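Local coordinates for MIP07328p (Drosophila melanogaster, PDB 6FKK), which probably acts as a repulsive axon-guidance cue that binds semaphorin receptors, here represented by its extracellular sema and plexin-repeat (PSI) domains, at residues N103-R108 with C145-A150; W62-A67 with C82-R87; S24-K29 with G41-I46. One frame throughout, in Å; residues are numbered along the deposited sequence.

Contact 1 of 3, residues N103-R108 with C145-A150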
ATOM      1  N   ASN A 103      15.896 -15.601  -7.616  1.00 77.77           N
ATOM      2  CA  ASN A 103      16.936 -16.478  -8.159  1.00 85.65           C
ATOM      3  C   ASN A 103      16.936 -17.839  -7.460  1.00 80.69           C
ATOM      4  O   ASN A 103      17.950 -18.292  -6.926  1.00 76.90           O
ATOM      5  CB  ASN A 103      18.311 -15.808  -8.076  1.00 71.58           C
ATOM      6  CG  ASN A 103      19.408 -16.631  -8.728  1.00 85.08           C
ATOM      7  OD1 ASN A 103      19.160 -17.378  -9.675  1.00104.32           O
ATOM      8  ND2 ASN A 103      20.625 -16.509  -8.212  1.00 80.50           N
ATOM      9  N   SER A 104      15.771 -18.485  -7.460  1.00 78.74           N
ATOM     10  CA  SER A 104      15.612 -19.835  -6.921  1.00 71.79           C
ATOM     11  C   SER A 104      16.122 -19.919  -5.484  1.00 70.55           C
ATOM     12  O   SER A 104      16.970 -20.748  -5.144  1.00 91.20           O
ATOM     13  CB  SER A 104      16.313 -20.858  -7.815  1.00 76.15           C
ATOM     14  OG  SER A 104      15.874 -20.747  -9.157  1.00 77.55           O
ATOM     15  N   TYR A 105      15.596 -19.033  -4.635  1.00 81.74           N
ATOM     16  CA  TYR A 105      15.984 -18.948  -3.228  1.00 81.94           C
ATOM     17  C   TYR A 105      17.484 -18.708  -3.067  1.00 82.30           C
ATOM     18  O   TYR A 105      18.107 -19.192  -2.119  1.00 88.45           O
ATOM     19  CB  TYR A 105      15.544 -20.195  -2.453  1.00 85.16           C
ATOM     20  CG  TYR A 105      14.045 -20.279  -2.248  1.00 84.52           C
ATOM     21  CD1 TYR A 105      13.195 -20.583  -3.303  1.00 90.51           C
ATOM     22  CD2 TYR A 105      13.482 -20.053  -0.998  1.00 79.34           C
ATOM     23  CE1 TYR A 105      11.826 -20.658  -3.120  1.00 94.27           C
ATOM     24  CE2 TYR A 105      12.114 -20.128  -0.804  1.00 83.18           C
ATOM     25  CZ  TYR A 105      11.290 -20.431  -1.870  1.00 99.67           C
ATOM     26  OH  TYR A 105       9.928 -20.506  -1.684  1.00 96.84           O
ATOM     27  N   LYS A 106      18.069 -17.963  -4.001  1.00 81.60           N
ATOM     28  CA  LYS A 106      19.460 -17.515  -3.917  1.00 78.87           C
ATOM     29  C   LYS A 106      19.499 -16.068  -4.386  1.00 77.98           C
ATOM     30  O   LYS A 106      20.041 -15.755  -5.452  1.00 87.04           O
ATOM     31  CB  LYS A 106      20.374 -18.409  -4.757  1.00 89.74           C
ATOM     32  CG  LYS A 106      21.865 -18.164  -4.569  1.00101.21           C
ATOM     33  CD  LYS A 106      22.684 -19.048  -5.500  1.00110.06           C
ATOM     34  CE  LYS A 106      24.178 -18.875  -5.273  1.00105.49           C
ATOM     35  NZ  LYS A 106      24.643 -17.493  -5.573  1.00 99.99           N
ATOM     36  N   PRO A 107      18.920 -15.152  -3.606  1.00 84.68           N
ATOM     37  CA  PRO A 107      18.676 -13.795  -4.114  1.00 66.46           C
ATOM     38  C   PRO A 107      19.965 -13.052  -4.435  1.00 75.36           C
ATOM     39  O   PRO A 107      20.948 -13.119  -3.694  1.00 88.85           O
ATOM     40  CB  PRO A 107      17.907 -13.123  -2.970  1.00 59.72           C
ATOM     41  CG  PRO A 107      18.274 -13.899  -1.754  1.00 59.83           C
ATOM     42  CD  PRO A 107      18.463 -15.313  -2.215  1.00 91.42           C
ATOM     43  N   ARG A 108      19.948 -12.344  -5.563  1.00 83.29           N
ATOM     44  CA  ARG A 108      21.083 -11.565  -6.035  1.00 84.43           C
ATOM     45  C   ARG A 108      20.586 -10.206  -6.508  1.00 84.92           C
ATOM     46  O   ARG A 108      19.403 -10.027  -6.808  1.00 64.38           O
ATOM     47  CB  ARG A 108      21.827 -12.278  -7.175  1.00 71.97           C
ATOM     48  CG  ARG A 108      22.176 -13.733  -6.895  1.00 73.94           C
ATOM     49  CD  ARG A 108      23.410 -13.859  -6.019  1.00 79.43           C
ATOM     50  NE  ARG A 108      24.618 -13.444  -6.725  1.00 78.37           N
ATOM     51  CZ  ARG A 108      25.849 -13.600  -6.251  1.00100.76           C
ATOM     52  NH1 ARG A 108      26.038 -14.168  -5.067  1.00113.67           N
ATOM     53  NH2 ARG A 108      26.893 -13.193  -6.961  1.00102.40           N
ATOM     54  N   CYS A 145      16.582  -8.639  -0.688  1.00 66.94           N
ATOM     55  CA  CYS A 145      15.615  -9.181  -1.623  1.00 63.96           C
ATOM     56  C   CYS A 145      15.022 -10.453  -1.031  1.00 73.62           C
ATOM     57  O   CYS A 145      15.734 -11.206  -0.351  1.00 67.97           O
ATOM     58  CB  CYS A 145      16.267  -9.487  -2.979  1.00 64.81           C
ATOM     59  SG  CYS A 145      15.109  -9.805  -4.325  1.00 78.54           S
ATOM     60  N   PRO A 146      13.735 -10.715  -1.254  1.00 63.25           N
ATOM     61  CA  PRO A 146      13.130 -11.931  -0.703  1.00 59.09           C
ATOM     62  C   PRO A 146      13.574 -13.175  -1.460  1.00 62.00           C
ATOM     63  O   PRO A 146      14.117 -13.114  -2.565  1.00 65.51           O
ATOM     64  CB  PRO A 146      11.627 -11.688  -0.868  1.00 47.29           C
ATOM     65  CG  PRO A 146      11.530 -10.738  -2.008  1.00 55.53           C
ATOM     66  CD  PRO A 146      12.731  -9.840  -1.882  1.00 53.47           C
ATOM     67  N   TYR A 147      13.331 -14.323  -0.832  1.00 67.09           N
ATOM     68  CA  TYR A 147      13.675 -15.611  -1.420  1.00 66.72           C
ATOM     69  C   TYR A 147      12.542 -16.198  -2.250  1.00 69.75           C
ATOM     70  O   TYR A 147      12.801 -16.958  -3.191  1.00 78.89           O
ATOM     71  CB  TYR A 147      14.054 -16.611  -0.324  1.00 60.70           C
ATOM     72  CG  TYR A 147      15.371 -16.337   0.365  1.00 63.16           C
ATOM     73  CD1 TYR A 147      15.519 -15.260   1.228  1.00 59.74           C
ATOM     74  CD2 TYR A 147      16.463 -17.174   0.171  1.00 73.55           C
ATOM     75  CE1 TYR A 147      16.719 -15.015   1.864  1.00 73.23           C
ATOM     76  CE2 TYR A 147      17.666 -16.940   0.804  1.00 67.65           C
ATOM     77  CZ  TYR A 147      17.789 -15.859   1.648  1.00 72.49           C
ATOM     78  OH  TYR A 147      18.986 -15.617   2.282  1.00 73.63           O
ATOM     79  N   SER A 148      11.299 -15.864  -1.919  1.00 70.21           N
ATOM     80  CA  SER A 148      10.116 -16.445  -2.526  1.00 60.46           C
ATOM     81  C   SER A 148       9.278 -15.368  -3.205  1.00 59.16           C
ATOM     82  O   SER A 148       9.309 -14.204  -2.794  1.00 64.99           O
ATOM     83  CB  SER A 148       9.269 -17.163  -1.465  1.00 80.77           C
ATOM     84  OG  SER A 148       8.046 -17.635  -2.000  1.00 99.63           O
ATOM     85  N   PRO A 149       8.522 -15.720  -4.250  1.00 68.57           N
ATOM     86  CA  PRO A 149       7.609 -14.744  -4.864  1.00 62.20           C
ATOM     87  C   PRO A 149       6.477 -14.297  -3.954  1.00 76.05           C
ATOM     88  O   PRO A 149       5.686 -13.439  -4.366  1.00 79.26           O
ATOM     89  CB  PRO A 149       7.061 -15.497  -6.087  1.00 73.96           C
ATOM     90  CG  PRO A 149       7.262 -16.943  -5.767  1.00 75.01           C
ATOM     91  CD  PRO A 149       8.540 -16.994  -4.989  1.00 78.12           C
ATOM     92  N   ALA A 150       6.370 -14.847  -2.746  1.00 83.39           N
ATOM     93  CA  ALA A 150       5.322 -14.444  -1.818  1.00 87.99           C
ATOM     94  C   ALA A 150       5.397 -12.947  -1.542  1.00111.06           C
ATOM     95  O   ALA A 150       6.468 -12.410  -1.250  1.00 92.40           O
ATOM     96  CB  ALA A 150       5.442 -15.235  -0.516  1.00 69.95           C
TER
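Two tyrosines and a proline interlock where the tight turn N103-R108 meets the loop C145-A150. The ring of Y105 lies over the backbone at Y147: Y147 O stands 3.5 Å above the Y105 ring plane, close to over its centre. Over the same face, at its CD2 side, Y147 CB comes 3.6 Å from Y105 CD2, and at the ring's far end Y105 OH reaches S148 CB at 3.4 Å. The two tyrosine side chains cross obliquely, without stacking ring on ring. Both have CG anti to their own carbonyl carbon, yet they run differently: Y105 extends along the loop toward S148, and Y147 turns back toward the proline. The Y147 ring presents a face to P107, whose CD lies 3.8 Å from the ring centroid and 24° off the normal, a CH-pi contact. The edge of the same ring faces the backbone of Y105, with Y147 CD2 3.5 Å from Y105 O. Beyond the ring, P107 CB meets C145 CB at 4.0 Å. N103, S104 and Y105 all take left-handed backbone angles, and N103 ND2 bonds across the turn to K106 O at 2.9 Å. This turn joins strands 97-101 and 108-112 of a four-stranded antiparallel sheet, a blade of the sema propeller, while 145-150 follows the sheet's outer strand 135-140. F170 meets the Y105 ring obliquely, C72 of helix 66-74 touches Y105, and R108 forms a salt bridge with D138 on strand 135-140.

Contact 2 of 3, residues W62-A67 with C82-R87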
ATOM      1  N   TRP A  62      16.049 -12.808 -17.286  1.00 90.24           N
ATOM      2  CA  TRP A  62      17.072 -13.154 -16.304  1.00 91.72           C
ATOM      3  C   TRP A  62      16.684 -14.494 -15.696  1.00 99.96           C
ATOM      4  O   TRP A  62      15.692 -14.579 -14.967  1.00105.34           O
ATOM      5  CB  TRP A  62      17.183 -12.065 -15.238  1.00 89.67           C
ATOM      6  CG  TRP A  62      18.294 -12.250 -14.251  1.00 87.39           C
ATOM      7  CD1 TRP A  62      19.168 -13.295 -14.179  1.00 89.69           C
ATOM      8  CD2 TRP A  62      18.648 -11.357 -13.190  1.00 94.32           C
ATOM      9  NE1 TRP A  62      20.044 -13.107 -13.136  1.00 95.22           N
ATOM     10  CE2 TRP A  62      19.746 -11.924 -12.514  1.00 92.85           C
ATOM     11  CE3 TRP A  62      18.143 -10.131 -12.745  1.00104.10           C
ATOM     12  CZ2 TRP A  62      20.345 -11.310 -11.417  1.00 91.86           C
ATOM     13  CZ3 TRP A  62      18.741  -9.522 -11.657  1.00101.38           C
ATOM     14  CH2 TRP A  62      19.830 -10.112 -11.006  1.00 92.46           C
ATOM     15  N   HIS A  63      17.461 -15.532 -15.990  1.00 93.37           N
ATOM     16  CA  HIS A  63      17.127 -16.892 -15.599  1.00 95.89           C
ATOM     17  C   HIS A  63      18.125 -17.423 -14.580  1.00 91.43           C
ATOM     18  O   HIS A  63      19.281 -16.992 -14.531  1.00 98.23           O
ATOM     19  CB  HIS A  63      17.093 -17.822 -16.815  1.00113.14           C
ATOM     20  CG  HIS A  63      15.985 -17.516 -17.772  1.00116.27           C
ATOM     21  ND1 HIS A  63      14.771 -18.166 -17.736  1.00115.78           N
ATOM     22  CD2 HIS A  63      15.903 -16.622 -18.786  1.00116.89           C
ATOM     23  CE1 HIS A  63      13.991 -17.690 -18.690  1.00118.73           C
ATOM     24  NE2 HIS A  63      14.654 -16.752 -19.340  1.00119.20           N
ATOM     25  N   SER A  64      17.662 -18.371 -13.769  1.00 90.31           N
ATOM     26  CA  SER A  64      18.522 -19.031 -12.799  1.00 86.20           C
ATOM     27  C   SER A  64      19.356 -20.097 -13.493  1.00105.21           C
ATOM     28  O   SER A  64      18.842 -20.868 -14.309  1.00103.68           O
ATOM     29  CB  SER A  64      17.689 -19.663 -11.684  1.00 83.44           C
ATOM     30  OG  SER A  64      16.998 -18.679 -10.936  1.00 94.87           O
ATOM     31  N   THR A  65      20.645 -20.136 -13.168  1.00115.50           N
ATOM     32  CA  THR A  65      21.504 -21.191 -13.684  1.00116.36           C
ATOM     33  C   THR A  65      20.983 -22.549 -13.237  1.00112.34           C
ATOM     34  O   THR A  65      20.356 -22.684 -12.182  1.00112.75           O
ATOM     35  CB  THR A  65      22.941 -20.999 -13.198  1.00114.25           C
ATOM     36  OG1 THR A  65      23.029 -21.362 -11.815  1.00117.78           O
ATOM     37  CG2 THR A  65      23.364 -19.547 -13.357  1.00102.03           C
ATOM     38  N   ASP A  66      21.238 -23.568 -14.061  1.00112.81           N
ATOM     39  CA  ASP A  66      20.830 -24.917 -13.689  1.00121.54           C
ATOM     40  C   ASP A  66      21.486 -25.353 -12.387  1.00126.81           C
ATOM     41  O   ASP A  66      20.916 -26.159 -11.646  1.00132.71           O
ATOM     42  CB  ASP A  66      21.154 -25.898 -14.815  1.00132.49           C
ATOM     43  CG  ASP A  66      20.157 -25.821 -15.955  1.00136.32           C
ATOM     44  OD1 ASP A  66      19.203 -25.019 -15.857  1.00137.71           O
ATOM     45  OD2 ASP A  66      20.324 -26.565 -16.945  1.00140.11           O
ATOM     46  N   ALA A  67      22.673 -24.823 -12.084  1.00126.23           N
ATOM     47  CA  ALA A  67      23.271 -25.066 -10.776  1.00118.10           C
ATOM     48  C   ALA A  67      22.429 -24.448  -9.668  1.00105.08           C
ATOM     49  O   ALA A  67      22.247 -25.054  -8.606  1.00106.24           O
ATOM     50  CB  ALA A  67      24.697 -24.516 -10.739  1.00105.55           C
ATOM     51  N   CYS A  82      11.539 -22.604  -7.825  1.00113.24           N
ATOM     52  CA  CYS A  82      12.922 -22.543  -8.300  1.00111.01           C
ATOM     53  C   CYS A  82      12.981 -21.800  -9.635  1.00102.52           C
ATOM     54  O   CYS A  82      13.275 -22.356 -10.696  1.00105.17           O
ATOM     55  CB  CYS A  82      13.515 -23.941  -8.400  1.00124.85           C
ATOM     56  SG  CYS A  82      13.628 -24.798  -6.810  1.00139.39           S
ATOM     57  N   HIS A  83      12.685 -20.503  -9.559  1.00 82.47           N
ATOM     58  CA  HIS A  83      12.822 -19.583 -10.677  1.00 82.97           C
ATOM     59  C   HIS A  83      13.387 -18.273 -10.143  1.00 82.17           C
ATOM     60  O   HIS A  83      13.695 -18.143  -8.955  1.00 87.29           O
ATOM     61  CB  HIS A  83      11.483 -19.363 -11.393  1.00 86.44           C
ATOM     62  CG  HIS A  83      11.152 -20.426 -12.394  1.00 99.52           C
ATOM     63  ND1 HIS A  83      11.527 -20.345 -13.717  1.00102.41           N
ATOM     64  CD2 HIS A  83      10.476 -21.594 -12.266  1.00101.70           C
ATOM     65  CE1 HIS A  83      11.100 -21.416 -14.361  1.00107.57           C
ATOM     66  NE2 HIS A  83      10.459 -22.189 -13.503  1.00105.20           N
ATOM     67  N   ASN A  84      13.524 -17.293 -11.028  1.00 71.58           N
ATOM     68  CA  ASN A  84      14.071 -15.985 -10.671  1.00 69.73           C
ATOM     69  C   ASN A  84      12.961 -14.948 -10.831  1.00 82.81           C
ATOM     70  O   ASN A  84      12.786 -14.358 -11.898  1.00 82.40           O
ATOM     71  CB  ASN A  84      15.285 -15.642 -11.528  1.00 73.01           C
ATOM     72  CG  ASN A  84      15.954 -14.354 -11.094  1.00 71.19           C
ATOM     73  OD1 ASN A  84      15.852 -13.947  -9.936  1.00 68.28           O
ATOM     74  ND2 ASN A  84      16.641 -13.701 -12.023  1.00 73.36           N
ATOM     75  N   TYR A  85      12.212 -14.727  -9.753  1.00 70.22           N
ATOM     76  CA  TYR A  85      11.158 -13.721  -9.733  1.00 69.11           C
ATOM     77  C   TYR A  85      11.780 -12.378  -9.378  1.00 69.07           C
ATOM     78  O   TYR A  85      12.270 -12.190  -8.260  1.00 82.48           O
ATOM     79  CB  TYR A  85      10.064 -14.104  -8.739  1.00 66.97           C
ATOM     80  CG  TYR A  85       9.352 -15.394  -9.074  1.00 70.21           C
ATOM     81  CD1 TYR A  85       9.841 -16.617  -8.633  1.00 67.01           C
ATOM     82  CD2 TYR A  85       8.187 -15.390  -9.831  1.00 71.36           C
ATOM     83  CE1 TYR A  85       9.194 -17.799  -8.940  1.00 76.28           C
ATOM     84  CE2 TYR A  85       7.532 -16.567 -10.141  1.00 78.64           C
ATOM     85  CZ  TYR A  85       8.039 -17.767  -9.695  1.00 81.45           C
ATOM     86  OH  TYR A  85       7.386 -18.939 -10.006  1.00 82.20           O
ATOM     87  N   LEU A  86      11.768 -11.445 -10.326  1.00 60.08           N
ATOM     88  CA  LEU A  86      12.323 -10.122 -10.074  1.00 67.67           C
ATOM     89  C   LEU A  86      11.374  -9.324  -9.190  1.00 71.36           C
ATOM     90  O   LEU A  86      10.168  -9.263  -9.452  1.00 76.37           O
ATOM     91  CB  LEU A  86      12.579  -9.386 -11.391  1.00 61.07           C
ATOM     92  CG  LEU A  86      13.843  -9.794 -12.155  1.00 64.91           C
ATOM     93  CD1 LEU A  86      13.646 -11.095 -12.922  1.00 67.40           C
ATOM     94  CD2 LEU A  86      14.287  -8.680 -13.089  1.00 79.44           C
ATOM     95  N   ARG A  87      11.921  -8.715  -8.138  1.00 53.82           N
ATOM     96  CA  ARG A  87      11.095  -8.078  -7.121  1.00 56.97           C
ATOM     97  C   ARG A  87      11.588  -6.713  -6.663  1.00 51.64           C
ATOM     98  O   ARG A  87      10.897  -6.074  -5.864  1.00 73.41           O
ATOM     99  CB  ARG A  87      10.974  -8.997  -5.892  1.00 54.42           C
ATOM    100  CG  ARG A  87      10.068 -10.199  -6.094  1.00 54.56           C
ATOM    101  CD  ARG A  87       8.615  -9.770  -6.192  1.00 58.33           C
ATOM    102  NE  ARG A  87       7.709 -10.905  -6.336  1.00 55.34           N
ATOM    103  CZ  ARG A  87       7.249 -11.350  -7.500  1.00 61.31           C
ATOM    104  NH1 ARG A  87       7.611 -10.757  -8.629  1.00 63.57           N
ATOM    105  NH2 ARG A  87       6.425 -12.388  -7.534  1.00 68.00           N
TER
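This is a junction between two four-stranded sheets of the sema beta-propeller: W62-A67 leaves the outer strand 56-61 of one, and C82-R87 leads into strand 86-91 of the next. Helix 66-74 occupies part of the intervening excursion, with T65 as its N-cap through T65 OG1 and the backbone N of D68. N84 carries the contact. Its CG is anti to the backbone N (chi1 -175°), which sends the amide toward W62, itself with CG anti to its backbone N. There N84 ND2 sits over one face of the indole, 3.1 Å from W62 CG, the amide turned 83° to the ring plane. The same nitrogen donates to W62 O at 3.2 Å, approaching from above the carbonyl plane and not along a lone pair. The other end of the amide, N84 OD1, takes a weak bond from N103 N, so both ends are held. S64 OG, whose strongest polar partner is N103 OD1, also packs 3.5 Å from N84 CB. R110 adds a cation-pi contact to the indole, and L99 of strand 97-101 touches both W62 and L86. On the benzo side of the indole, L86 CD2 approaches W62 CE3 obliquely at 4.1 Å.

Contact 3 of 3, residues S24-K29 with G41-I46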
ATOM      1  N   SER A  24      -0.184 -18.312 -15.409  1.00148.60           N
ATOM      2  CA  SER A  24      -0.523 -18.156 -13.999  1.00136.61           C
ATOM      3  C   SER A  24       0.698 -18.334 -13.107  1.00131.42           C
ATOM      4  O   SER A  24       0.742 -17.787 -11.999  1.00106.62           O
ATOM      5  CB  SER A  24      -1.616 -19.148 -13.604  1.00130.66           C
ATOM      6  OG  SER A  24      -2.835 -18.848 -14.258  1.00121.00           O
ATOM      7  N   THR A  25       1.695 -19.081 -13.576  1.00139.59           N
ATOM      8  CA  THR A  25       2.920 -19.293 -12.817  1.00137.17           C
ATOM      9  C   THR A  25       3.800 -18.053 -12.746  1.00128.51           C
ATOM     10  O   THR A  25       4.843 -18.095 -12.090  1.00140.23           O
ATOM     11  CB  THR A  25       3.715 -20.446 -13.438  1.00140.46           C
ATOM     12  OG1 THR A  25       4.037 -20.129 -14.798  1.00146.54           O
ATOM     13  CG2 THR A  25       2.902 -21.731 -13.409  1.00135.65           C
ATOM     14  N   ASP A  26       3.410 -16.953 -13.398  1.00103.24           N
ATOM     15  CA  ASP A  26       4.328 -15.831 -13.558  1.00 95.59           C
ATOM     16  C   ASP A  26       4.447 -15.016 -12.277  1.00 94.39           C
ATOM     17  O   ASP A  26       5.531 -14.513 -11.959  1.00105.20           O
ATOM     18  CB  ASP A  26       3.890 -14.949 -14.728  1.00103.03           C
ATOM     19  CG  ASP A  26       4.004 -15.661 -16.072  1.00121.39           C
ATOM     20  OD1 ASP A  26       4.276 -16.877 -16.089  1.00125.06           O
ATOM     21  OD2 ASP A  26       3.822 -14.998 -17.113  1.00118.72           O
ATOM     22  N   TYR A  27       3.350 -14.880 -11.535  1.00 82.55           N
ATOM     23  CA  TYR A  27       3.295 -14.097 -10.302  1.00 72.91           C
ATOM     24  C   TYR A  27       3.822 -12.678 -10.535  1.00 73.07           C
ATOM     25  O   TYR A  27       4.915 -12.305 -10.109  1.00 67.84           O
ATOM     26  CB  TYR A  27       4.061 -14.795  -9.176  1.00 63.11           C
ATOM     27  CG  TYR A  27       3.379 -16.035  -8.648  1.00 76.11           C
ATOM     28  CD1 TYR A  27       2.194 -15.943  -7.933  1.00 84.57           C
ATOM     29  CD2 TYR A  27       3.928 -17.295  -8.851  1.00 87.88           C
ATOM     30  CE1 TYR A  27       1.568 -17.071  -7.442  1.00 88.85           C
ATOM     31  CE2 TYR A  27       3.309 -18.428  -8.361  1.00 95.34           C
ATOM     32  CZ  TYR A  27       2.130 -18.310  -7.658  1.00 96.55           C
ATOM     33  OH  TYR A  27       1.511 -19.438  -7.168  1.00 99.45           O
ATOM     34  N   PHE A  28       3.008 -11.899 -11.244  1.00 78.17           N
ATOM     35  CA  PHE A  28       3.382 -10.533 -11.589  1.00 60.34           C
ATOM     36  C   PHE A  28       3.477  -9.654 -10.344  1.00 49.93           C
ATOM     37  O   PHE A  28       2.794  -9.879  -9.340  1.00 53.67           O
ATOM     38  CB  PHE A  28       2.371  -9.929 -12.567  1.00 57.72           C
ATOM     39  CG  PHE A  28       2.498 -10.446 -13.974  1.00 71.45           C
ATOM     40  CD1 PHE A  28       3.722 -10.856 -14.470  1.00 88.00           C
ATOM     41  CD2 PHE A  28       1.389 -10.520 -14.801  1.00 69.23           C
ATOM     42  CE1 PHE A  28       3.840 -11.331 -15.764  1.00101.98           C
ATOM     43  CE2 PHE A  28       1.501 -10.996 -16.096  1.00 80.39           C
ATOM     44  CZ  PHE A  28       2.729 -11.402 -16.577  1.00 99.75           C
ATOM     45  N   LYS A  29       4.336  -8.641 -10.426  1.00 62.33           N
ATOM     46  CA  LYS A  29       4.493  -7.646  -9.371  1.00 62.95           C
ATOM     47  C   LYS A  29       4.919  -6.333 -10.009  1.00 61.82           C
ATOM     48  O   LYS A  29       5.860  -6.309 -10.808  1.00 69.39           O
ATOM     49  CB  LYS A  29       5.524  -8.093  -8.329  1.00 46.90           C
ATOM     50  CG  LYS A  29       5.941  -7.007  -7.343  1.00 56.48           C
ATOM     51  CD  LYS A  29       4.913  -6.806  -6.239  1.00 85.05           C
ATOM     52  CE  LYS A  29       5.369  -5.730  -5.259  1.00 98.60           C
ATOM     53  NZ  LYS A  29       6.710  -6.029  -4.673  1.00 99.02           N
ATOM     54  N   GLY A  41       7.623  -6.907 -12.638  1.00 71.60           N
ATOM     55  CA  GLY A  41       8.546  -7.964 -12.275  1.00 70.90           C
ATOM     56  C   GLY A  41       7.872  -9.320 -12.267  1.00 71.10           C
ATOM     57  O   GLY A  41       6.880  -9.521 -11.560  1.00 75.00           O
ATOM     58  N   ALA A  42       8.400 -10.261 -13.048  1.00 70.43           N
ATOM     59  CA  ALA A  42       7.745 -11.551 -13.216  1.00 78.55           C
ATOM     60  C   ALA A  42       8.717 -12.707 -13.049  1.00 78.29           C
ATOM     61  O   ALA A  42       9.846 -12.522 -12.582  1.00 84.77           O
ATOM     62  CB  ALA A  42       7.084 -11.634 -14.592  1.00 88.56           C
ATOM     63  N   LYS A  43       8.281 -13.905 -13.430  1.00 70.62           N
ATOM     64  CA  LYS A  43       9.146 -15.077 -13.408  1.00 78.75           C
ATOM     65  C   LYS A  43      10.175 -14.959 -14.522  1.00 81.44           C
ATOM     66  O   LYS A  43       9.821 -14.956 -15.705  1.00 77.20           O
ATOM     67  CB  LYS A  43       8.321 -16.352 -13.559  1.00 76.41           C
ATOM     68  CG  LYS A  43       9.161 -17.612 -13.685  1.00 73.61           C
ATOM     69  CD  LYS A  43       8.300 -18.864 -13.735  1.00 83.61           C
ATOM     70  CE  LYS A  43       7.327 -18.825 -14.901  1.00 97.95           C
ATOM     71  NZ  LYS A  43       6.593 -20.113 -15.056  1.00107.34           N
ATOM     72  N   ASP A  44      11.446 -14.825 -14.138  1.00 85.29           N
ATOM     73  CA  ASP A  44      12.581 -14.828 -15.056  1.00 85.00           C
ATOM     74  C   ASP A  44      12.615 -13.611 -15.976  1.00 91.85           C
ATOM     75  O   ASP A  44      13.578 -13.433 -16.729  1.00109.98           O
ATOM     76  CB  ASP A  44      12.593 -16.112 -15.895  1.00 87.10           C
ATOM     77  CG  ASP A  44      12.844 -17.356 -15.060  1.00 98.55           C
ATOM     78  OD1 ASP A  44      13.493 -17.244 -13.999  1.00 96.07           O
ATOM     79  OD2 ASP A  44      12.395 -18.447 -15.471  1.00106.57           O
ATOM     80  N   VAL A  45      11.582 -12.767 -15.936  1.00 81.70           N
ATOM     81  CA  VAL A  45      11.471 -11.632 -16.847  1.00 86.44           C
ATOM     82  C   VAL A  45      10.966 -10.417 -16.078  1.00 89.19           C
ATOM     83  O   VAL A  45      10.234 -10.539 -15.092  1.00103.71           O
ATOM     84  CB  VAL A  45      10.529 -11.937 -18.042  1.00105.49           C
ATOM     85  CG1 VAL A  45      10.591 -10.826 -19.074  1.00118.92           C
ATOM     86  CG2 VAL A  45      10.867 -13.274 -18.692  1.00121.01           C
ATOM     87  N   ILE A  46      11.382  -9.236 -16.531  1.00 89.84           N
ATOM     88  CA  ILE A  46      10.771  -7.969 -16.147  1.00 89.72           C
ATOM     89  C   ILE A  46      10.343  -7.260 -17.427  1.00 97.41           C
ATOM     90  O   ILE A  46      11.101  -7.219 -18.404  1.00102.33           O
ATOM     91  CB  ILE A  46      11.724  -7.096 -15.309  1.00 74.40           C
ATOM     92  CG1 ILE A  46      11.069  -5.757 -14.968  1.00 80.55           C
ATOM     93  CG2 ILE A  46      13.045  -6.886 -16.028  1.00 71.41           C
ATOM     94  CD1 ILE A  46      11.940  -4.847 -14.130  1.00 92.61           C
TER
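K43 reaches over the turn S24-K29 and ends on a threonine hydroxyl. At its root, K43 CB lies 3.7 Å from D26 O. The chain leaves extended, CG anti to the backbone N (chi1 174°), and carries CD past the turn's backbone, where K43 CD comes 3.9 Å from T25 O. A bend at chi3 (59°) then swings the end across the D26 side chain at about a right angle. K43 CE has two oxygens on the same side, T25 OG1 at 3.5 Å and D26 OD1 at 3.8 Å. At the tip, K43 NZ donates to T25 OG1 at 2.6 Å. The carboxylate of D26 is near but beyond salt-bridge range, with D26 OD1 4.1 Å from K43 NZ; its charge would probably still favour the ammonium there. Beside this lysine begins a propeller blade, the antiparallel sheet of strands 29-33, 37-41, 45-50 and 56-61. K29 and G41 are a hydrogen-bonded antiparallel pair at the open end of its first hairpin: G41 N gives a bond to K29 O, nearly along the C=O axis, and K29 N a weak one to G41 O. Next to the pair, A42 CB meets the edge of the F28 ring in its plane, 3.5 Å from F28 CD1. A42 N also bonds to V45 O, closing the tight turn into strand 45-50. The backbone of F28 bonds with D467, in the turn between strands 461-465 and 469-474, while Y27 O accepts from R87 NH2 of strand 86-91.

In the fold
From the N terminus, strand 18-21 adds to the sheet of the late strands 452-456, 461-465 and 469-474, a ring closure familiar from beta-propellers. Contact 3 comes next, closing a loop of two strands as the following blade begins. Contact 2 then closes the excursion containing helix 66-74, between that blade and the sheet starting at 86-91. Contact 1 closes last, joining the turn between strands 97-101 and 108-112 of this second blade to the linker toward strand 154-158. The three follow one another in series, neither nested nor crossed, but abut in space: backbone bonds of D44 with W62 and N84 join contacts 3 and 2, and that of S104 with H83 joins contact 1 to contact 2.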